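PDB 6IWR: N-acetylgalactosaminyltransferase 7 from Homo sapiens, which belongs to the polypeptide GalNAc transferase family, pairing a GT-A-type glycosyltransferase domain with a ricin-type beta-trefoil lectin domain, and holds a manganese ion. Local coordinates for residues P89-K94 with M122-R127; G114-A119 with N274-E279; Y239-C244 with V378-R383. One frame throughout, in Å; residues are numbered along the deposited sequence.

Contact 1: P89-K94 with M122-R127; sequences PGEKAK and MISLDR
The carboxylate of Glu91 lies against the CA and CB of Arg127, not against its guanidinium. CD of Glu91 lies against CB of Arg127 at 3.7 Å, and OE2 of Glu91 sits 3.4 Å from CA of Arg127. The carboxylate and guanidinium planes are 75° apart. NE of Arg127 stays 6.9 Å from OE2 of Glu91, so the two do not form a salt bridge. CG of Arg127 stands between its backbone N and carbonyl carbon (chi1 73°), and the chain is then extended from CG to NE. The guanidinium ends beside Gly90, where NH2 makes a weak and doubtful bond to the carbonyl O. CB of Ala93 lies 4.2 Å above the guanidinium plane, offset toward its rim. Gly90, with a positive phi of 97°, has no side chain. CG2 of Ile123 therefore packs directly on CA of Gly90 at 3.7 Å. CG of Pro89 rests on O of Met122 at 3.3 Å. Ser124 shapes its own loop: OG accepts from N of Asp126 at 2.8 Å, an ST turn inside a type I beta turn.

The carboxylate of Glu91 is held by the backbone N atoms of Val85, Gly84 and Ser128, and Arg127 NE pairs with Glu245. The contact joins the loop before helix 103-113 to the loop after helix 117-122. Ile123 and Leu125 also pack on helix 160-173.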
ATOM      1  N   PRO A  89     -14.760  29.218   6.235  1.00 33.10           N
ATOM      2  CA  PRO A  89     -14.839  27.769   6.036  1.00 34.06           C
ATOM      3  C   PRO A  89     -14.146  26.994   7.153  1.00 37.11           C
ATOM      4  O   PRO A  89     -13.212  27.500   7.763  1.00 39.45           O
ATOM      5  CB  PRO A  89     -14.080  27.569   4.735  1.00 35.38           C
ATOM      6  CG  PRO A  89     -12.964  28.523   4.853  1.00 38.25           C
ATOM      7  CD  PRO A  89     -13.566  29.756   5.548  1.00 35.15           C
ATOM      8  N   GLY A  90     -14.561  25.764   7.409  1.00 29.77           N
ATOM      9  CA  GLY A  90     -14.008  25.038   8.527  1.00 32.29           C
ATOM     10  C   GLY A  90     -14.850  25.087   9.783  1.00 35.91           C
ATOM     11  O   GLY A  90     -14.639  24.264  10.693  1.00 34.54           O
ATOM     12  N   GLU A  91     -15.795  26.001   9.841  1.00 26.79           N
ATOM     13  CA  GLU A  91     -16.635  26.148  11.000  1.00 33.94           C
ATOM     14  C   GLU A  91     -18.011  25.617  10.663  1.00 44.34           C
ATOM     15  O   GLU A  91     -18.462  25.729   9.539  1.00 51.74           O
ATOM     16  CB  GLU A  91     -16.728  27.620  11.412  1.00 38.27           C
ATOM     17  CG  GLU A  91     -15.791  28.587  10.705  1.00 33.69           C
ATOM     18  CD  GLU A  91     -15.005  29.460  11.657  1.00 33.22           C
ATOM     19  OE1 GLU A  91     -14.047  30.107  11.232  1.00 33.58           O
ATOM     20  OE2 GLU A  91     -15.333  29.493  12.836  1.00 29.64           O
ATOM     21  N   LYS A  92     -18.708  25.045  11.625  1.00 43.90           N
ATOM     22  CA  LYS A  92     -18.202  24.709  12.924  1.00 33.17           C
ATOM     23  C   LYS A  92     -17.619  23.340  12.762  1.00 42.84           C
ATOM     24  O   LYS A  92     -18.185  22.350  13.188  1.00 32.53           O
ATOM     25  CB  LYS A  92     -19.342  24.674  13.937  1.00 41.41           C
ATOM     26  CG  LYS A  92     -20.762  24.740  13.382  1.00 35.63           C
ATOM     27  CD  LYS A  92     -21.010  26.058  12.683  1.00 36.99           C
ATOM     28  CE  LYS A  92     -21.911  26.959  13.494  1.00 42.34           C
ATOM     29  NZ  LYS A  92     -22.988  27.555  12.663  1.00 43.38           N
ATOM     30  N   ALA A  93     -16.470  23.283  12.126  1.00 41.94           N
ATOM     31  CA  ALA A  93     -15.937  22.036  11.636  1.00 33.68           C
ATOM     32  C   ALA A  93     -16.811  21.382  10.573  1.00 38.44           C
ATOM     33  O   ALA A  93     -16.877  20.175  10.511  1.00 37.47           O
ATOM     34  CB  ALA A  93     -15.689  21.082  12.779  1.00 29.76           C
ATOM     35  N   LYS A  94     -17.460  22.174   9.725  1.00 35.98           N
ATOM     36  CA  LYS A  94     -18.017  21.621   8.515  1.00 37.81           C
ATOM     37  C   LYS A  94     -16.868  21.132   7.680  1.00 36.86           C
ATOM     38  O   LYS A  94     -15.844  21.769   7.660  1.00 36.93           O
ATOM     39  CB  LYS A  94     -18.765  22.708   7.756  1.00 41.38           C
ATOM     40  CG  LYS A  94     -20.245  22.463   7.596  1.00 44.15           C
ATOM     41  CD  LYS A  94     -20.662  22.606   6.145  1.00 52.56           C
ATOM     42  CE  LYS A  94     -20.237  23.943   5.571  1.00 51.27           C
ATOM     43  NZ  LYS A  94     -21.012  24.313   4.359  1.00 41.85           N
ATOM     44  N   MET A 122      -6.792  27.708   4.972  1.00 29.56           N
ATOM     45  CA  MET A 122      -7.935  28.600   4.784  1.00 26.96           C
ATOM     46  C   MET A 122      -8.959  28.526   5.908  1.00 29.80           C
ATOM     47  O   MET A 122      -9.922  29.305   5.900  1.00 32.51           O
ATOM     48  CB  MET A 122      -8.628  28.350   3.439  1.00 29.13           C
ATOM     49  CG  MET A 122      -8.401  27.034   2.787  1.00 35.99           C
ATOM     50  SD  MET A 122      -9.219  27.031   1.171  1.00 40.30           S
ATOM     51  CE  MET A 122      -7.862  27.429   0.077  1.00 40.93           C
ATOM     52  N   ILE A 123      -8.768  27.617   6.880  1.00 27.78           N
ATOM     53  CA  ILE A 123      -9.601  27.526   8.071  1.00 24.50           C
ATOM     54  C   ILE A 123      -8.993  28.434   9.129  1.00 22.90           C
ATOM     55  O   ILE A 123      -7.772  28.485   9.290  1.00 27.51           O
ATOM     56  CB  ILE A 123      -9.704  26.065   8.550  1.00 31.11           C
ATOM     57  CG1 ILE A 123     -10.158  25.154   7.388  1.00 31.74           C
ATOM     58  CG2 ILE A 123     -10.609  25.944   9.789  1.00 27.00           C
ATOM     59  CD1 ILE A 123     -10.249  23.651   7.713  1.00 22.13           C
ATOM     60  N   SER A 124      -9.829  29.200   9.814  1.00 22.46           N
ATOM     61  CA  SER A 124      -9.330  30.112  10.841  1.00 26.95           C
ATOM     62  C   SER A 124      -8.542  29.367  11.919  1.00 27.31           C
ATOM     63  O   SER A 124      -8.850  28.223  12.262  1.00 26.47           O
ATOM     64  CB  SER A 124     -10.493  30.877  11.497  1.00 24.50           C
ATOM     65  OG  SER A 124     -10.052  31.601  12.636  1.00 27.77           O
ATOM     66  N   LEU A 125      -7.521  30.028  12.467  1.00 28.34           N
ATOM     67  CA  LEU A 125      -6.889  29.494  13.667  1.00 27.11           C
ATOM     68  C   LEU A 125      -7.825  29.517  14.873  1.00 30.44           C
ATOM     69  O   LEU A 125      -7.605  28.747  15.820  1.00 35.51           O
ATOM     70  CB  LEU A 125      -5.624  30.270  13.995  1.00 24.69           C
ATOM     71  CG  LEU A 125      -4.590  30.279  12.876  1.00 22.73           C
ATOM     72  CD1 LEU A 125      -3.443  31.223  13.245  1.00 23.63           C
ATOM     73  CD2 LEU A 125      -4.109  28.873  12.603  1.00 23.72           C
ATOM     74  N   ASP A 126      -8.868  30.359  14.849  1.00 23.21           N
ATOM     75  CA  ASP A 126      -9.812  30.520  15.952  1.00 28.24           C
ATOM     76  C   ASP A 126     -11.181  29.924  15.636  1.00 26.68           C
ATOM     77  O   ASP A 126     -12.196  30.322  16.205  1.00 28.61           O
ATOM     78  CB  ASP A 126      -9.951  32.000  16.305  1.00 25.12           C
ATOM     79  CG  ASP A 126      -8.633  32.620  16.715  1.00 34.83           C
ATOM     80  OD1 ASP A 126      -7.950  32.069  17.614  1.00 31.94           O
ATOM     81  OD2 ASP A 126      -8.263  33.656  16.116  1.00 40.55           O
ATOM     82  N   ARG A 127     -11.224  28.962  14.735  1.00 27.03           N
ATOM     83  CA  ARG A 127     -12.498  28.435  14.293  1.00 27.27           C
ATOM     84  C   ARG A 127     -13.244  27.794  15.447  1.00 25.36           C
ATOM     85  O   ARG A 127     -12.645  27.311  16.408  1.00 29.96           O
ATOM     86  CB  ARG A 127     -12.299  27.411  13.180  1.00 28.35           C
ATOM     87  CG  ARG A 127     -11.719  26.080  13.657  1.00 30.06           C
ATOM     88  CD  ARG A 127     -12.076  25.078  12.649  1.00 29.13           C
ATOM     89  NE  ARG A 127     -11.562  23.754  12.921  1.00 31.38           N
ATOM     90  CZ  ARG A 127     -11.682  22.743  12.060  1.00 34.09           C
ATOM     91  NH1 ARG A 127     -11.199  21.547  12.361  1.00 30.59           N
ATOM     92  NH2 ARG A 127     -12.279  22.943  10.893  1.00 30.52           N
TER

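Contact 2: G114-A119 with N274-E279; sequences GFNMVA and NGNTYE
Tyr278 has CG beside its backbone N and anti to its carbonyl carbon (chi1 -71°), and from there the ring extends to Asn116. OH of Tyr278 donates a hydrogen bond to O of Asn116 at 2.8 Å. The hydroxyl stands 58° out of the carbonyl plane of Asn116. Seen from the tyrosine, the same oxygen lies at the ring edge, near the ring plane. CB of Phe115 is also close to the hydroxyl, 3.7 Å from OH of Tyr278. CB of Ala119 approaches the ring obliquely and touches CE1 of Tyr278 at 3.8 Å. The same methyl group meets the backbone as well, with CB of Ala119 3.6 Å from O of Asn276.

A second bond runs the other way. N of Asn116 donates to O of Gly275 at 3.0 Å, with a nearly straight angle of 161° at the hydrogen. Asn116 is the N-cap residue of helix 117-122, so both bonds fasten the start of that helix. Their partners lie in the turn of a beta hairpin, which links strand 264-274 to the antiparallel strand 280-281 in the GT-A-type domain. Asn274 braces this turn. Its OD1 accepts from N of Asn276 at 2.8 Å, an Asx turn with the donor in the carbonyl plane. It also accepts from N of Thr277 at 3.1 Å, and this donor lies above that plane. The carbonyl O of Asn274 sits over one face of the Tyr278 ring, toward its rim.

Further out, the Phe115 ring packs edge-to-face with His243. On the far end of the turn, OE2 of Glu279 forms a hydrogen bond with NE2 of His573 of the second subunit.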
ATOM      1  N   GLY A 114       1.975  15.606   5.222  1.00 39.09           N
ATOM      2  CA  GLY A 114       1.059  14.549   5.584  1.00 36.32           C
ATOM      3  C   GLY A 114      -0.348  15.016   5.867  1.00 35.89           C
ATOM      4  O   GLY A 114      -1.237  14.178   6.048  1.00 37.63           O
ATOM      5  N   PHE A 115      -0.578  16.321   5.914  1.00 34.74           N
ATOM      6  CA  PHE A 115      -1.912  16.886   5.989  1.00 32.50           C
ATOM      7  C   PHE A 115      -2.155  17.770   4.775  1.00 36.38           C
ATOM      8  O   PHE A 115      -1.225  18.261   4.131  1.00 34.19           O
ATOM      9  CB  PHE A 115      -2.106  17.705   7.263  1.00 31.60           C
ATOM     10  CG  PHE A 115      -1.707  16.983   8.498  1.00 33.29           C
ATOM     11  CD1 PHE A 115      -2.216  15.721   8.768  1.00 37.03           C
ATOM     12  CD2 PHE A 115      -0.814  17.555   9.396  1.00 35.55           C
ATOM     13  CE1 PHE A 115      -1.869  15.036   9.921  1.00 32.90           C
ATOM     14  CE2 PHE A 115      -0.441  16.863  10.556  1.00 38.81           C
ATOM     15  CZ  PHE A 115      -0.981  15.603  10.815  1.00 34.81           C
ATOM     16  N   ASN A 116      -3.427  17.930   4.447  1.00 34.00           N
ATOM     17  CA  ASN A 116      -3.867  18.870   3.426  1.00 31.20           C
ATOM     18  C   ASN A 116      -3.654  20.265   3.985  1.00 33.39           C
ATOM     19  O   ASN A 116      -4.541  20.830   4.621  1.00 32.14           O
ATOM     20  CB  ASN A 116      -5.330  18.621   3.104  1.00 30.08           C
ATOM     21  CG  ASN A 116      -5.817  19.429   1.949  1.00 33.44           C
ATOM     22  OD1 ASN A 116      -6.786  19.038   1.285  1.00 31.28           O
ATOM     23  ND2 ASN A 116      -5.154  20.556   1.677  1.00 27.78           N
ATOM     24  N   MET A 117      -2.476  20.847   3.750  1.00 29.78           N
ATOM     25  CA  MET A 117      -2.222  22.153   4.345  1.00 28.80           C
ATOM     26  C   MET A 117      -2.901  23.284   3.583  1.00 31.18           C
ATOM     27  O   MET A 117      -3.140  24.351   4.166  1.00 32.11           O
ATOM     28  CB  MET A 117      -0.735  22.430   4.447  1.00 25.31           C
ATOM     29  CG  MET A 117      -0.059  21.637   5.541  1.00 36.76           C
ATOM     30  SD  MET A 117      -0.577  22.033   7.231  1.00 35.16           S
ATOM     31  CE  MET A 117      -0.407  23.815   7.199  1.00 34.88           C
ATOM     32  N   VAL A 118      -3.208  23.099   2.293  1.00 29.35           N
ATOM     33  CA  VAL A 118      -3.931  24.163   1.609  1.00 26.16           C
ATOM     34  C   VAL A 118      -5.306  24.326   2.237  1.00 29.10           C
ATOM     35  O   VAL A 118      -5.752  25.450   2.502  1.00 31.22           O
ATOM     36  CB  VAL A 118      -3.999  23.920   0.086  1.00 29.21           C
ATOM     37  CG1 VAL A 118      -2.957  22.907  -0.362  1.00 30.42           C
ATOM     38  CG2 VAL A 118      -5.401  23.528  -0.371  1.00 31.45           C
ATOM     39  N   ALA A 119      -5.965  23.210   2.561  1.00 30.16           N
ATOM     40  CA  ALA A 119      -7.225  23.275   3.292  1.00 25.97           C
ATOM     41  C   ALA A 119      -7.026  23.898   4.671  1.00 31.81           C
ATOM     42  O   ALA A 119      -7.685  24.895   5.008  1.00 29.30           O
ATOM     43  CB  ALA A 119      -7.848  21.888   3.399  1.00 23.83           C
ATOM     44  N   ASN A 274     -10.124  15.028  10.528  1.00 27.35           N
ATOM     45  CA  ASN A 274      -9.799  14.523   9.203  1.00 26.22           C
ATOM     46  C   ASN A 274      -8.718  15.370   8.546  1.00 28.52           C
ATOM     47  O   ASN A 274      -8.921  16.564   8.299  1.00 32.45           O
ATOM     48  CB  ASN A 274     -11.049  14.502   8.346  1.00 24.74           C
ATOM     49  CG  ASN A 274     -10.817  13.819   7.053  1.00 26.36           C
ATOM     50  OD1 ASN A 274      -9.952  14.215   6.280  1.00 31.58           O
ATOM     51  ND2 ASN A 274     -11.570  12.769   6.804  1.00 32.21           N
ATOM     52  N   GLY A 275      -7.575  14.748   8.240  1.00 26.69           N
ATOM     53  CA  GLY A 275      -6.420  15.467   7.705  1.00 28.03           C
ATOM     54  C   GLY A 275      -6.636  16.080   6.332  1.00 29.21           C
ATOM     55  O   GLY A 275      -5.804  16.866   5.856  1.00 27.42           O
ATOM     56  N   ASN A 276      -7.727  15.730   5.678  1.00 30.99           N
ATOM     57  CA  ASN A 276      -8.030  16.300   4.386  1.00 30.16           C
ATOM     58  C   ASN A 276      -9.098  17.386   4.459  1.00 31.46           C
ATOM     59  O   ASN A 276      -8.883  18.491   3.964  1.00 28.97           O
ATOM     60  CB  ASN A 276      -8.444  15.156   3.467  1.00 28.96           C
ATOM     61  CG  ASN A 276      -8.786  15.623   2.106  1.00 31.02           C
ATOM     62  OD1 ASN A 276      -8.112  16.500   1.544  1.00 34.72           O
ATOM     63  ND2 ASN A 276      -9.861  15.079   1.559  1.00 25.46           N
ATOM     64  N   THR A 277     -10.230  17.116   5.112  1.00 27.04           N
ATOM     65  CA  THR A 277     -11.365  18.026   5.131  1.00 28.38           C
ATOM     66  C   THR A 277     -11.632  18.671   6.488  1.00 29.49           C
ATOM     67  O   THR A 277     -12.405  19.636   6.559  1.00 27.43           O
ATOM     68  CB  THR A 277     -12.617  17.272   4.673  1.00 31.77           C
ATOM     69  OG1 THR A 277     -12.690  16.010   5.366  1.00 28.22           O
ATOM     70  CG2 THR A 277     -12.540  17.036   3.157  1.00 27.40           C
ATOM     71  N   TYR A 278     -11.046  18.143   7.560  1.00 29.54           N
ATOM     72  CA  TYR A 278     -10.934  18.752   8.872  1.00 25.79           C
ATOM     73  C   TYR A 278     -12.209  18.705   9.687  1.00 25.79           C
ATOM     74  O   TYR A 278     -12.280  19.394  10.704  1.00 27.86           O
ATOM     75  CB  TYR A 278     -10.431  20.191   8.769  1.00 24.18           C
ATOM     76  CG  TYR A 278      -8.992  20.170   8.381  1.00 27.30           C
ATOM     77  CD1 TYR A 278      -8.625  20.081   7.049  1.00 29.14           C
ATOM     78  CD2 TYR A 278      -7.992  20.153   9.343  1.00 24.75           C
ATOM     79  CE1 TYR A 278      -7.312  20.037   6.675  1.00 24.16           C
ATOM     80  CE2 TYR A 278      -6.668  20.101   8.974  1.00 27.11           C
ATOM     81  CZ  TYR A 278      -6.350  20.037   7.631  1.00 25.77           C
ATOM     82  OH  TYR A 278      -5.048  19.975   7.254  1.00 26.23           O
ATOM     83  N   GLU A 279     -13.199  17.914   9.288  1.00 25.43           N
ATOM     84  CA  GLU A 279     -14.334  17.671  10.167  1.00 31.85           C
ATOM     85  C   GLU A 279     -13.908  16.689  11.245  1.00 27.07           C
ATOM     86  O   GLU A 279     -12.974  15.909  11.056  1.00 30.08           O
ATOM     87  CB  GLU A 279     -15.538  17.135   9.384  1.00 28.87           C
ATOM     88  CG  GLU A 279     -15.548  15.633   9.153  1.00 25.00           C
ATOM     89  CD  GLU A 279     -14.678  15.206   7.972  1.00 36.60           C
ATOM     90  OE1 GLU A 279     -13.789  15.995   7.571  1.00 32.28           O
ATOM     91  OE2 GLU A 279     -14.882  14.085   7.438  1.00 36.61           O
TER

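Contact 3: Y239-C244 with V378-R383; sequences YLDAHC and VGHIYR
The carbonyl O of His243 is approached by two groups of the strand 376-382. N of Ile381 donates a hydrogen bond to it at 3.0 Å, nearly straight at 168°. CA of His380 adds a C-H...O contact to O of His243 at 3.5 Å. Next to them, Cys244 and His380 form an antiparallel, non-hydrogen-bonded pair in the central sheet of the GT-A fold. Asp241, Ala242 and His243 make up an Asp-X-His motif. In relatives this motif binds manganese, together with a further histidine. The model is consistent with this: the side chain of Asp241 is about 3 Å from the manganese ion. His380 is well placed to be that histidine.

CG of His380 is anti to its backbone N (chi1 176°), and its side chain runs alongside that of His243 in the same direction. The ring centroids are 4.7 Å apart and the planes are 67° from parallel, so this is an oblique pair. OD2 of Asp241 lies at the edge of the His380 ring, near its plane. Its modelled bonds to NE2 of both histidines are doubtful, one being very short and the other weak. ND1 of His380 lies over one face of the Tyr382 ring, toward its rim.

Apolar groups border the cluster. CD1 of Ile381 packs on CB of His243 at 3.6 Å, and CG1 of Val378 touches CB of Cys244 at 3.8 Å.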
ATOM      1  N   TYR A 239       0.176  17.170  28.159  1.00 23.87           N
ATOM      2  CA  TYR A 239       0.812  16.985  26.863  1.00 23.79           C
ATOM      3  C   TYR A 239      -0.228  16.964  25.749  1.00 24.31           C
ATOM      4  O   TYR A 239      -1.315  16.401  25.905  1.00 24.25           O
ATOM      5  CB  TYR A 239       1.633  15.689  26.854  1.00 27.60           C
ATOM      6  CG  TYR A 239       2.861  15.784  27.705  1.00 24.47           C
ATOM      7  CD1 TYR A 239       4.052  16.253  27.172  1.00 22.32           C
ATOM      8  CD2 TYR A 239       2.822  15.431  29.054  1.00 20.60           C
ATOM      9  CE1 TYR A 239       5.202  16.373  27.963  1.00 24.90           C
ATOM     10  CE2 TYR A 239       3.949  15.544  29.855  1.00 22.95           C
ATOM     11  CZ  TYR A 239       5.145  16.024  29.306  1.00 24.30           C
ATOM     12  OH  TYR A 239       6.283  16.154  30.088  1.00 25.00           O
ATOM     13  N   LEU A 240       0.135  17.568  24.612  1.00 28.30           N
ATOM     14  CA  LEU A 240      -0.713  17.719  23.433  1.00 29.98           C
ATOM     15  C   LEU A 240       0.131  17.585  22.173  1.00 27.32           C
ATOM     16  O   LEU A 240       1.184  18.219  22.077  1.00 30.27           O
ATOM     17  CB  LEU A 240      -1.394  19.097  23.434  1.00 29.83           C
ATOM     18  CG  LEU A 240      -2.893  19.229  23.727  1.00 28.55           C
ATOM     19  CD1 LEU A 240      -3.375  18.076  24.531  1.00 27.63           C
ATOM     20  CD2 LEU A 240      -3.172  20.524  24.449  1.00 23.01           C
ATOM     21  N   ASP A 241      -0.337  16.779  21.206  1.00 29.17           N
ATOM     22  CA  ASP A 241       0.267  16.712  19.866  1.00 30.79           C
ATOM     23  C   ASP A 241       0.286  18.122  19.260  1.00 31.77           C
ATOM     24  O   ASP A 241      -0.481  19.000  19.650  1.00 25.26           O
ATOM     25  CB  ASP A 241      -0.515  15.739  18.928  1.00 32.68           C
ATOM     26  CG  ASP A 241       0.218  14.375  18.661  1.00 41.57           C
ATOM     27  OD1 ASP A 241       0.851  13.902  19.635  1.00 46.21           O
ATOM     28  OD2 ASP A 241       0.142  13.773  17.507  1.00 36.54           O
ATOM     29  N   ALA A 242       1.165  18.347  18.286  1.00 32.07           N
ATOM     30  CA  ALA A 242       1.167  19.668  17.664  1.00 28.45           C
ATOM     31  C   ALA A 242       0.073  19.833  16.604  1.00 31.12           C
ATOM     32  O   ALA A 242       0.055  20.841  15.892  1.00 33.33           O
ATOM     33  CB  ALA A 242       2.540  19.973  17.069  1.00 28.55           C
ATOM     34  N   HIS A 243      -0.854  18.885  16.494  1.00 33.30           N
ATOM     35  CA  HIS A 243      -1.950  18.946  15.534  1.00 26.83           C
ATOM     36  C   HIS A 243      -3.242  18.522  16.245  1.00 30.36           C
ATOM     37  O   HIS A 243      -3.877  17.520  15.914  1.00 28.79           O
ATOM     38  CB  HIS A 243      -1.645  18.077  14.305  1.00 27.62           C
ATOM     39  CG  HIS A 243      -0.801  16.871  14.611  1.00 33.96           C
ATOM     40  ND1 HIS A 243       0.537  16.801  14.298  1.00 31.50           N
ATOM     41  CD2 HIS A 243      -1.103  15.707  15.242  1.00 35.20           C
ATOM     42  CE1 HIS A 243       1.020  15.640  14.711  1.00 43.94           C
ATOM     43  NE2 HIS A 243       0.045  14.955  15.287  1.00 40.81           N
ATOM     44  N   CYS A 244      -3.640  19.316  17.244  1.00 34.83           N
ATOM     45  CA  CYS A 244      -4.816  19.039  18.060  1.00 28.94           C
ATOM     46  C   CYS A 244      -5.745  20.248  18.118  1.00 28.84           C
ATOM     47  O   CYS A 244      -5.320  21.399  17.955  1.00 29.51           O
ATOM     48  CB  CYS A 244      -4.412  18.643  19.489  1.00 25.53           C
ATOM     49  SG  CYS A 244      -3.462  17.145  19.523  1.00 38.85           S
ATOM     50  N   VAL A 378     -10.401  15.816  22.849  1.00 25.84           N
ATOM     51  CA  VAL A 378      -9.410  16.523  22.063  1.00 23.19           C
ATOM     52  C   VAL A 378      -9.353  15.880  20.696  1.00 29.00           C
ATOM     53  O   VAL A 378      -9.354  14.648  20.583  1.00 30.57           O
ATOM     54  CB  VAL A 378      -8.023  16.506  22.715  1.00 26.13           C
ATOM     55  CG1 VAL A 378      -7.069  17.346  21.872  1.00 24.84           C
ATOM     56  CG2 VAL A 378      -8.116  17.010  24.151  1.00 22.22           C
ATOM     57  N   GLY A 379      -9.335  16.718  19.662  1.00 24.54           N
ATOM     58  CA  GLY A 379      -9.198  16.241  18.310  1.00 23.43           C
ATOM     59  C   GLY A 379      -7.734  16.208  17.903  1.00 29.88           C
ATOM     60  O   GLY A 379      -6.953  17.109  18.222  1.00 31.93           O
ATOM     61  N   HIS A 380      -7.371  15.139  17.194  1.00 30.89           N
ATOM     62  CA  HIS A 380      -6.013  14.877  16.739  1.00 27.32           C
ATOM     63  C   HIS A 380      -6.108  14.645  15.240  1.00 27.37           C
ATOM     64  O   HIS A 380      -6.917  13.825  14.797  1.00 26.39           O
ATOM     65  CB  HIS A 380      -5.421  13.654  17.483  1.00 25.56           C
ATOM     66  CG  HIS A 380      -4.055  13.243  17.018  1.00 28.45           C
ATOM     67  ND1 HIS A 380      -3.856  12.236  16.102  1.00 34.64           N
ATOM     68  CD2 HIS A 380      -2.821  13.703  17.339  1.00 36.56           C
ATOM     69  CE1 HIS A 380      -2.561  12.104  15.861  1.00 39.72           C
ATOM     70  NE2 HIS A 380      -1.906  12.980  16.602  1.00 43.47           N
ATOM     71  N   ILE A 381      -5.332  15.392  14.453  1.00 27.73           N
ATOM     72  CA  ILE A 381      -5.358  15.183  13.009  1.00 29.11           C
ATOM     73  C   ILE A 381      -4.611  13.907  12.669  1.00 35.02           C
ATOM     74  O   ILE A 381      -3.490  13.677  13.140  1.00 33.06           O
ATOM     75  CB  ILE A 381      -4.735  16.356  12.251  1.00 28.26           C
ATOM     76  CG1 ILE A 381      -5.175  17.690  12.842  1.00 30.64           C
ATOM     77  CG2 ILE A 381      -5.099  16.235  10.781  1.00 33.50           C
ATOM     78  CD1 ILE A 381      -4.452  18.864  12.259  1.00 27.21           C
ATOM     79  N   TYR A 382      -5.195  13.098  11.802  1.00 33.15           N
ATOM     80  CA  TYR A 382      -4.593  11.828  11.446  1.00 38.26           C
ATOM     81  C   TYR A 382      -4.012  11.918  10.044  1.00 41.13           C
ATOM     82  O   TYR A 382      -4.691  12.381   9.115  1.00 44.99           O
ATOM     83  CB  TYR A 382      -5.616  10.700  11.574  1.00 41.96           C
ATOM     84  CG  TYR A 382      -5.755  10.250  13.031  1.00 48.82           C
ATOM     85  CD1 TYR A 382      -4.749   9.506  13.642  1.00 45.63           C
ATOM     86  CD2 TYR A 382      -6.876  10.594  13.799  1.00 39.71           C
ATOM     87  CE1 TYR A 382      -4.857   9.088  14.970  1.00 45.95           C
ATOM     88  CE2 TYR A 382      -6.996  10.181  15.135  1.00 43.10           C
ATOM     89  CZ  TYR A 382      -5.977   9.426  15.715  1.00 50.03           C
ATOM     90  OH  TYR A 382      -6.065   9.007  17.028  1.00 39.45           O
ATOM     91  N   ARG A 383      -2.757  11.473   9.909  1.00 38.11           N
ATOM     92  CA  ARG A 383      -1.978  11.616   8.686  1.00 38.43           C
ATOM     93  C   ARG A 383      -2.646  10.945   7.500  1.00 40.96           C
ATOM     94  O   ARG A 383      -3.421  10.003   7.636  1.00 43.75           O
ATOM     95  CB  ARG A 383      -0.594  11.007   8.844  1.00 35.65           C
ATOM     96  CG  ARG A 383       0.525  11.932   8.445  1.00 34.48           C
ATOM     97  CD  ARG A 383       1.289  12.268   9.709  1.00 40.24           C
ATOM     98  NE  ARG A 383       1.863  13.605   9.735  1.00 35.27           N
ATOM     99  CZ  ARG A 383       2.405  14.128  10.832  1.00 43.00           C
ATOM    100  NH1 ARG A 383       2.413  13.416  11.949  1.00 45.62           N
ATOM    101  NH2 ARG A 383       2.927  15.353  10.833  1.00 50.93           N
TER

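How the contacts relate
Contact 2 touches both of the others; its centre is about 12 Å from each of theirs. Toward contact 1, NH1 of Arg127 probably forms a hydrogen bond with O of Tyr278 at 2.9 Å, and CD1 of Ile123 packs on CB of Tyr278 at 3.6 Å. Toward contact 3, CG2 of Ile381 lies 3.4 Å from CA of Gly275 and 3.6 Å from CE1 of Phe115. Contacts 1 and 3 do not meet; their nearest atoms are about 7 Å apart. Contact 3 carries the metal site. In contact 2, the side chain of Phe115 is about 7 Å from the manganese ion. The centre of contact 1 is about 16 Å from that of contact 3.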